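Period circadian protein homolog 2 (Mus musculus, PDB 3GDI) probably acts in the circadian clock as a regulator of transcription, using tandem PAS domains for protein-protein interaction. Local coordinates at residues Ser247-Ile252 with Phe261-His266; Arg165-Thr170 with Ala179-Ala184. All coordinates share one frame; numbering follows the deposited sequence.

Interaction 1: Ser247-Ile252 with Phe261-His266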
ATOM      1  N   SER A 247     -16.627   8.696  12.815  1.00 43.05           N
ATOM      2  CA  SER A 247     -17.154   7.419  13.257  1.00 42.97           C
ATOM      3  C   SER A 247     -15.959   6.467  13.136  1.00 41.40           C
ATOM      4  O   SER A 247     -15.359   6.354  12.073  1.00 40.23           O
ATOM      5  CB  SER A 247     -18.287   6.971  12.345  1.00 41.95           C
ATOM      6  OG  SER A 247     -18.493   5.574  12.467  1.00 48.15           O
ATOM      7  N   TRP A 248     -15.605   5.801  14.227  1.00 38.45           N
ATOM      8  CA  TRP A 248     -14.461   4.903  14.218  1.00 39.22           C
ATOM      9  C   TRP A 248     -14.794   3.414  14.303  1.00 40.94           C
ATOM     10  O   TRP A 248     -15.729   3.011  14.995  1.00 40.35           O
ATOM     11  CB  TRP A 248     -13.507   5.253  15.359  1.00 36.76           C
ATOM     12  CG  TRP A 248     -12.885   6.609  15.247  1.00 35.16           C
ATOM     13  CD1 TRP A 248     -13.251   7.739  15.923  1.00 32.06           C
ATOM     14  CD2 TRP A 248     -11.800   6.991  14.377  1.00 34.77           C
ATOM     15  NE1 TRP A 248     -12.464   8.801  15.528  1.00 33.65           N
ATOM     16  CE2 TRP A 248     -11.570   8.370  14.578  1.00 33.33           C
ATOM     17  CE3 TRP A 248     -11.009   6.300  13.442  1.00 33.78           C
ATOM     18  CZ2 TRP A 248     -10.584   9.074  13.879  1.00 33.73           C
ATOM     19  CZ3 TRP A 248     -10.032   6.997  12.747  1.00 32.12           C
ATOM     20  CH2 TRP A 248      -9.829   8.374  12.969  1.00 34.37           C
ATOM     21  N   SER A 249     -14.005   2.604  13.597  1.00 40.88           N
ATOM     22  CA  SER A 249     -14.187   1.158  13.591  1.00 40.95           C
ATOM     23  C   SER A 249     -12.857   0.436  13.323  1.00 41.54           C
ATOM     24  O   SER A 249     -11.831   1.072  13.060  1.00 40.75           O
ATOM     25  CB  SER A 249     -15.218   0.768  12.535  1.00 43.22           C
ATOM     26  OG  SER A 249     -15.665  -0.560  12.750  1.00 46.91           O
ATOM     27  N   SER A 250     -12.863  -0.890  13.394  1.00 40.13           N
ATOM     28  CA  SER A 250     -11.637  -1.636  13.152  1.00 38.31           C
ATOM     29  C   SER A 250     -11.903  -2.951  12.456  1.00 37.95           C
ATOM     30  O   SER A 250     -13.009  -3.480  12.517  1.00 38.72           O
ATOM     31  CB  SER A 250     -10.923  -1.927  14.474  1.00 37.32           C
ATOM     32  OG  SER A 250     -11.793  -2.589  15.370  1.00 37.22           O
ATOM     33  N   PHE A 251     -10.888  -3.460  11.768  1.00 35.94           N
ATOM     34  CA  PHE A 251     -10.998  -4.753  11.126  1.00 36.23           C
ATOM     35  C   PHE A 251     -10.168  -5.672  12.020  1.00 37.56           C
ATOM     36  O   PHE A 251      -8.986  -5.422  12.239  1.00 37.62           O
ATOM     37  CB  PHE A 251     -10.436  -4.718   9.701  1.00 34.95           C
ATOM     38  CG  PHE A 251     -11.292  -3.942   8.725  1.00 35.93           C
ATOM     39  CD1 PHE A 251     -12.686  -3.999   8.799  1.00 36.70           C
ATOM     40  CD2 PHE A 251     -10.710  -3.182   7.716  1.00 33.96           C
ATOM     41  CE1 PHE A 251     -13.489  -3.313   7.874  1.00 36.30           C
ATOM     42  CE2 PHE A 251     -11.495  -2.493   6.791  1.00 36.45           C
ATOM     43  CZ  PHE A 251     -12.891  -2.558   6.868  1.00 34.62           C
ATOM     44  N   ILE A 252     -10.797  -6.710  12.571  1.00 39.92           N
ATOM     45  CA  ILE A 252     -10.093  -7.638  13.459  1.00 41.15           C
ATOM     46  C   ILE A 252      -9.790  -8.989  12.820  1.00 40.68           C
ATOM     47  O   ILE A 252     -10.688  -9.688  12.356  1.00 44.13           O
ATOM     48  CB  ILE A 252     -10.901  -7.876  14.771  1.00 41.99           C
ATOM     49  CG1 ILE A 252     -11.171  -6.544  15.464  1.00 40.69           C
ATOM     50  CG2 ILE A 252     -10.104  -8.751  15.740  1.00 42.63           C
ATOM     51  CD1 ILE A 252     -12.118  -6.666  16.646  1.00 42.73           C
ATOM     52  N   PHE A 261      -6.503  -3.239  10.928  1.00 35.64           N
ATOM     53  CA  PHE A 261      -6.693  -1.883  10.411  1.00 35.59           C
ATOM     54  C   PHE A 261      -7.671  -1.099  11.283  1.00 36.23           C
ATOM     55  O   PHE A 261      -8.521  -1.674  11.947  1.00 35.60           O
ATOM     56  CB  PHE A 261      -7.309  -1.879   9.006  1.00 35.79           C
ATOM     57  CG  PHE A 261      -6.545  -2.650   7.989  1.00 35.14           C
ATOM     58  CD1 PHE A 261      -6.879  -3.969   7.708  1.00 32.52           C
ATOM     59  CD2 PHE A 261      -5.514  -2.042   7.273  1.00 36.11           C
ATOM     60  CE1 PHE A 261      -6.205  -4.677   6.729  1.00 35.35           C
ATOM     61  CE2 PHE A 261      -4.825  -2.741   6.282  1.00 34.83           C
ATOM     62  CZ  PHE A 261      -5.167  -4.060   6.008  1.00 34.26           C
ATOM     63  N   ILE A 262      -7.557   0.223  11.247  1.00 37.04           N
ATOM     64  CA  ILE A 262      -8.465   1.106  11.968  1.00 37.74           C
ATOM     65  C   ILE A 262      -9.091   1.892  10.831  1.00 39.77           C
ATOM     66  O   ILE A 262      -8.357   2.461  10.028  1.00 40.93           O
ATOM     67  CB  ILE A 262      -7.718   2.115  12.847  1.00 39.55           C
ATOM     68  CG1 ILE A 262      -6.844   1.390  13.880  1.00 38.59           C
ATOM     69  CG2 ILE A 262      -8.725   3.045  13.518  1.00 37.33           C
ATOM     70  CD1 ILE A 262      -7.625   0.822  15.051  1.00 41.06           C
ATOM     71  N   ILE A 263     -10.419   1.916  10.734  1.00 40.19           N
ATOM     72  CA  ILE A 263     -11.086   2.664   9.669  1.00 40.15           C
ATOM     73  C   ILE A 263     -11.944   3.780  10.214  1.00 40.67           C
ATOM     74  O   ILE A 263     -12.673   3.591  11.184  1.00 42.37           O
ATOM     75  CB  ILE A 263     -11.990   1.783   8.824  1.00 41.36           C
ATOM     76  CG1 ILE A 263     -12.814   0.875   9.732  1.00 43.83           C
ATOM     77  CG2 ILE A 263     -11.168   1.005   7.842  1.00 47.75           C
ATOM     78  CD1 ILE A 263     -13.699  -0.107   8.986  1.00 44.91           C
ATOM     79  N   GLY A 264     -11.864   4.943   9.578  1.00 40.03           N
ATOM     80  CA  GLY A 264     -12.651   6.074  10.018  1.00 37.23           C
ATOM     81  C   GLY A 264     -13.477   6.633   8.877  1.00 39.24           C
ATOM     82  O   GLY A 264     -13.029   6.684   7.734  1.00 38.43           O
ATOM     83  N   ARG A 265     -14.703   7.039   9.185  1.00 40.64           N
ATOM     84  CA  ARG A 265     -15.588   7.615   8.184  1.00 41.11           C
ATOM     85  C   ARG A 265     -15.821   9.023   8.665  1.00 40.45           C
ATOM     86  O   ARG A 265     -16.493   9.232   9.667  1.00 41.44           O
ATOM     87  CB  ARG A 265     -16.912   6.868   8.132  1.00 42.10           C
ATOM     88  CG  ARG A 265     -17.810   7.377   7.032  1.00 44.56           C
ATOM     89  CD  ARG A 265     -19.118   6.674   7.040  1.00 46.48           C
ATOM     90  NE  ARG A 265     -19.745   6.712   5.728  1.00 50.54           N
ATOM     91  CZ  ARG A 265     -20.690   7.576   5.380  1.00 52.04           C
ATOM     92  NH1 ARG A 265     -21.113   8.480   6.256  1.00 49.60           N
ATOM     93  NH2 ARG A 265     -21.215   7.524   4.159  1.00 51.53           N
ATOM     94  N   HIS A 266     -15.278   9.986   7.937  1.00 41.53           N
ATOM     95  CA  HIS A 266     -15.368  11.373   8.341  1.00 43.26           C
ATOM     96  C   HIS A 266     -16.365  12.254   7.622  1.00 44.79           C
ATOM     97  O   HIS A 266     -16.604  12.109   6.428  1.00 45.32           O
ATOM     98  CB  HIS A 266     -13.986  12.006   8.227  1.00 44.77           C
ATOM     99  CG  HIS A 266     -12.898  11.168   8.817  1.00 45.71           C
ATOM    100  ND1 HIS A 266     -12.011  10.451   8.045  1.00 46.44           N
ATOM    101  CD2 HIS A 266     -12.583  10.895  10.104  1.00 45.11           C
ATOM    102  CE1 HIS A 266     -11.196   9.771   8.832  1.00 45.39           C
ATOM    103  NE2 HIS A 266     -11.522  10.023  10.086  1.00 45.48           N
TER
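F251 and I263 make the closest side-chain meeting of these two antiparallel strands: CD1 of I263 stands over one face of the F251 ring as a CH-pi contact, 3.7 Å from its centroid. I263 turns CG1 between its backbone N and carbonyl carbon (chi1 45°), which sets CG1 3.7 Å from CB of S249. At the edge of the F251 ring, CD1 of F261 lies in its plane, while F251 CD2 packs 3.9 Å from F261 CB. F251 and F261 also meet F251 and F261 of the second subunit: the F261 rings stack and the F251 rings meet nearly parallel, at about 5°. An alanine in place of F251 would probably strip I263 CD1 of the ring face it packs on, take the ring edge from F261 CD1, and open a gap where the F251 rings of the two subunits meet.

Aromatic packing also marks the opposite face. The six-membered ring of W248 offers its face to the edge of the H266 ring in an offset edge-to-face pair, planes at 75°, and its CE3 lies 3.8 Å from CA of G264, where a CB would clash with the indole. I215 and I219 of helix 209-221 cover W248 further.

Backbone bonds join S247 with R265 and S249 with I263 in both directions. F251 N to F261 O (3.0 Å) adds a fifth. OG of S249 bonds to the carbonyl of G224. This is the antiparallel hairpin of strands 241-252 and 259-268 in the PAS-fold sheet, one face against a helix, the other toward the partner subunit.

Interaction 2: Arg165-Thr170 with Ala179-Ala184; sequences RIFTTT and AVDERA
The hairpin of strands 166-171 and 177-180, which opens the second PAS-fold sheet of the chain, carries this contact; where the pairing ends, the D181 carboxylate takes the T168 amide while D181 N still bonds T168 O. T170 N bonds to A179 O at 3.0 Å, with a weak return bond from A179 N to T170 O; T169 and V180 form the non-hydrogen-bonded pair beside it. D181 N then reaches T168 O at 3.1 Å. The carboxylate of D181 answers in the other direction: T168 N donates to OD1 at 2.6 Å, approaching from above the carboxylate plane. D181 holds CG between its backbone N and carbonyl carbon (chi1 83°), which places CG 3.4 Å from T168 N.

The second oxygen, OD2, accepts from NE of R183 at 2.9 Å, a hydrogen bond that is part of a salt bridge. D181 therefore ties the strand amide and the arginine together, and the positive charge close by would probably favour the ionised carboxylate. The bend of R183 at chi3 (-63°) puts NE at OD2 of D181. The carbonyl oxygen of I166 sits 3.0 Å above one face of the guanidinium, toward its rim, a close approach at too poor an angle for a hydrogen bond, while CG2 of T168 meets NH2 at the edge. The side chains of I166 and R183 lie side by side, pointing the same way.

D181 to A184 form a type I turn, closed by the bond from A184 N to D181 O. CB of A184 lies 3.4 Å from CD2 of F167. F167 also packs on L187 and L188 of helix 184-188, and strand 166-171 is flanked on its other side by strand 259-268.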
ATOM      1  N   ARG A 165     -20.113  15.684   2.384  1.00 54.90           N
ATOM      2  CA  ARG A 165     -18.677  15.920   2.472  1.00 51.98           C
ATOM      3  C   ARG A 165     -18.166  14.834   3.391  1.00 48.86           C
ATOM      4  O   ARG A 165     -17.807  15.080   4.531  1.00 48.81           O
ATOM      5  CB  ARG A 165     -18.403  17.310   3.055  1.00 52.42           C
ATOM      6  CG  ARG A 165     -19.270  18.355   2.396  1.00 54.05           C
ATOM      7  CD  ARG A 165     -18.572  19.661   2.136  1.00 53.77           C
ATOM      8  NE  ARG A 165     -18.426  20.466   3.339  1.00 56.14           N
ATOM      9  CZ  ARG A 165     -18.345  21.794   3.335  1.00 57.03           C
ATOM     10  NH1 ARG A 165     -18.404  22.468   2.192  1.00 56.36           N
ATOM     11  NH2 ARG A 165     -18.186  22.446   4.477  1.00 59.25           N
ATOM     12  N   ILE A 166     -18.164  13.618   2.865  1.00 47.61           N
ATOM     13  CA  ILE A 166     -17.751  12.433   3.595  1.00 43.38           C
ATOM     14  C   ILE A 166     -16.596  11.712   2.922  1.00 42.35           C
ATOM     15  O   ILE A 166     -16.626  11.434   1.724  1.00 41.13           O
ATOM     16  CB  ILE A 166     -18.940  11.434   3.697  1.00 44.06           C
ATOM     17  CG1 ILE A 166     -20.113  12.111   4.401  1.00 42.61           C
ATOM     18  CG2 ILE A 166     -18.516  10.143   4.425  1.00 39.39           C
ATOM     19  CD1 ILE A 166     -21.349  11.241   4.477  1.00 44.48           C
ATOM     20  N   PHE A 167     -15.571  11.409   3.701  1.00 42.12           N
ATOM     21  CA  PHE A 167     -14.436  10.658   3.178  1.00 43.91           C
ATOM     22  C   PHE A 167     -13.963   9.681   4.260  1.00 43.92           C
ATOM     23  O   PHE A 167     -14.263   9.862   5.443  1.00 43.19           O
ATOM     24  CB  PHE A 167     -13.298  11.593   2.754  1.00 38.70           C
ATOM     25  CG  PHE A 167     -12.605  12.252   3.888  1.00 37.95           C
ATOM     26  CD1 PHE A 167     -13.137  13.394   4.471  1.00 40.60           C
ATOM     27  CD2 PHE A 167     -11.407  11.749   4.364  1.00 38.63           C
ATOM     28  CE1 PHE A 167     -12.479  14.038   5.520  1.00 42.23           C
ATOM     29  CE2 PHE A 167     -10.733  12.373   5.410  1.00 40.08           C
ATOM     30  CZ  PHE A 167     -11.269  13.524   5.993  1.00 42.42           C
ATOM     31  N   THR A 168     -13.247   8.638   3.860  1.00 45.11           N
ATOM     32  CA  THR A 168     -12.760   7.669   4.833  1.00 47.58           C
ATOM     33  C   THR A 168     -11.244   7.521   4.804  1.00 46.40           C
ATOM     34  O   THR A 168     -10.594   7.819   3.812  1.00 46.21           O
ATOM     35  CB  THR A 168     -13.372   6.274   4.611  1.00 49.67           C
ATOM     36  OG1 THR A 168     -12.763   5.669   3.467  1.00 54.07           O
ATOM     37  CG2 THR A 168     -14.876   6.375   4.372  1.00 53.07           C
ATOM     38  N   THR A 169     -10.692   7.065   5.921  1.00 46.93           N
ATOM     39  CA  THR A 169      -9.266   6.841   6.044  1.00 43.56           C
ATOM     40  C   THR A 169      -9.079   5.490   6.715  1.00 43.80           C
ATOM     41  O   THR A 169      -9.911   5.061   7.525  1.00 40.95           O
ATOM     42  CB  THR A 169      -8.601   7.895   6.922  1.00 44.67           C
ATOM     43  OG1 THR A 169      -9.192   7.860   8.225  1.00 46.88           O
ATOM     44  CG2 THR A 169      -8.764   9.276   6.325  1.00 43.28           C
ATOM     45  N   THR A 170      -7.986   4.823   6.366  1.00 42.67           N
ATOM     46  CA  THR A 170      -7.657   3.526   6.938  1.00 41.83           C
ATOM     47  C   THR A 170      -6.212   3.579   7.415  1.00 41.13           C
ATOM     48  O   THR A 170      -5.371   4.167   6.757  1.00 45.60           O
ATOM     49  CB  THR A 170      -7.776   2.413   5.884  1.00 41.21           C
ATOM     50  OG1 THR A 170      -9.110   2.391   5.370  1.00 43.23           O
ATOM     51  CG2 THR A 170      -7.452   1.047   6.493  1.00 39.64           C
ATOM     52  N   ALA A 179      -4.574   3.902   3.393  1.00 34.60           N
ATOM     53  CA  ALA A 179      -5.321   4.352   2.245  1.00 36.57           C
ATOM     54  C   ALA A 179      -6.207   5.503   2.659  1.00 38.77           C
ATOM     55  O   ALA A 179      -6.516   5.679   3.841  1.00 38.10           O
ATOM     56  CB  ALA A 179      -6.167   3.225   1.698  1.00 34.37           C
ATOM     57  N   VAL A 180      -6.581   6.290   1.661  1.00 40.06           N
ATOM     58  CA  VAL A 180      -7.464   7.425   1.821  1.00 43.60           C
ATOM     59  C   VAL A 180      -8.389   7.252   0.625  1.00 44.72           C
ATOM     60  O   VAL A 180      -7.914   7.001  -0.488  1.00 43.57           O
ATOM     61  CB  VAL A 180      -6.706   8.747   1.691  1.00 45.51           C
ATOM     62  CG1 VAL A 180      -7.626   9.883   2.014  1.00 47.21           C
ATOM     63  CG2 VAL A 180      -5.508   8.758   2.626  1.00 46.58           C
ATOM     64  N   ASP A 181      -9.696   7.363   0.831  1.00 45.36           N
ATOM     65  CA  ASP A 181     -10.591   7.164  -0.294  1.00 48.04           C
ATOM     66  C   ASP A 181     -10.678   8.402  -1.173  1.00 47.84           C
ATOM     67  O   ASP A 181     -10.390   9.520  -0.742  1.00 48.58           O
ATOM     68  CB  ASP A 181     -11.969   6.697   0.185  1.00 49.96           C
ATOM     69  CG  ASP A 181     -12.852   7.826   0.616  1.00 52.63           C
ATOM     70  OD1 ASP A 181     -12.391   8.668   1.401  1.00 53.76           O
ATOM     71  OD2 ASP A 181     -14.018   7.862   0.173  1.00 57.21           O
ATOM     72  N   GLU A 182     -11.059   8.187  -2.422  1.00 49.34           N
ATOM     73  CA  GLU A 182     -11.134   9.263  -3.397  1.00 51.35           C
ATOM     74  C   GLU A 182     -11.900  10.511  -3.006  1.00 50.52           C
ATOM     75  O   GLU A 182     -11.561  11.603  -3.460  1.00 50.93           O
ATOM     76  CB  GLU A 182     -11.689   8.735  -4.716  1.00 54.93           C
ATOM     77  CG  GLU A 182     -10.764   7.761  -5.422  1.00 61.34           C
ATOM     78  CD  GLU A 182     -11.160   7.506  -6.867  1.00 63.88           C
ATOM     79  OE1 GLU A 182     -10.484   6.688  -7.530  1.00 67.00           O
ATOM     80  OE2 GLU A 182     -12.141   8.124  -7.339  1.00 64.64           O
ATOM     81  N   ARG A 183     -12.927  10.366  -2.177  1.00 50.04           N
ATOM     82  CA  ARG A 183     -13.726  11.513  -1.774  1.00 50.85           C
ATOM     83  C   ARG A 183     -12.919  12.479  -0.924  1.00 50.49           C
ATOM     84  O   ARG A 183     -13.302  13.638  -0.750  1.00 52.47           O
ATOM     85  CB  ARG A 183     -14.969  11.053  -1.004  1.00 53.01           C
ATOM     86  CG  ARG A 183     -15.879  10.119  -1.796  1.00 54.43           C
ATOM     87  CD  ARG A 183     -17.090   9.658  -0.980  1.00 58.67           C
ATOM     88  NE  ARG A 183     -16.715   8.880   0.200  1.00 61.84           N
ATOM     89  CZ  ARG A 183     -17.583   8.319   1.040  1.00 64.15           C
ATOM     90  NH1 ARG A 183     -18.883   8.448   0.835  1.00 64.80           N
ATOM     91  NH2 ARG A 183     -17.151   7.631   2.089  1.00 66.10           N
ATOM     92  N   ALA A 184     -11.793  12.001  -0.410  1.00 49.11           N
ATOM     93  CA  ALA A 184     -10.928  12.811   0.441  1.00 48.19           C
ATOM     94  C   ALA A 184     -10.101  13.846  -0.315  1.00 48.43           C
ATOM     95  O   ALA A 184      -9.844  14.936   0.207  1.00 50.19           O
ATOM     96  CB  ALA A 184      -9.997  11.905   1.244  1.00 45.15           C
TER

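Interactions 1 and 2 belong to one antiparallel sheet, with centres about 12 Å apart. Strand 166-171 of interaction 2 lies directly beside strand 259-268 of interaction 1, and two probable backbone bonds join them: H266 N to F167 O at 2.7 Å and G264 N to T169 O at 2.8 Å. The rings of H266 and F167 also meet, their planes at about 40°. Along the chain the hairpins follow in series, interaction 2 closing before interaction 1 opens; helices and strand 227-235 lie between them. Their surroundings differ: interaction 1 reaches the second subunit through residues such as F251 and F261, whereas no other chain of the assembly touches the segments of interaction 2.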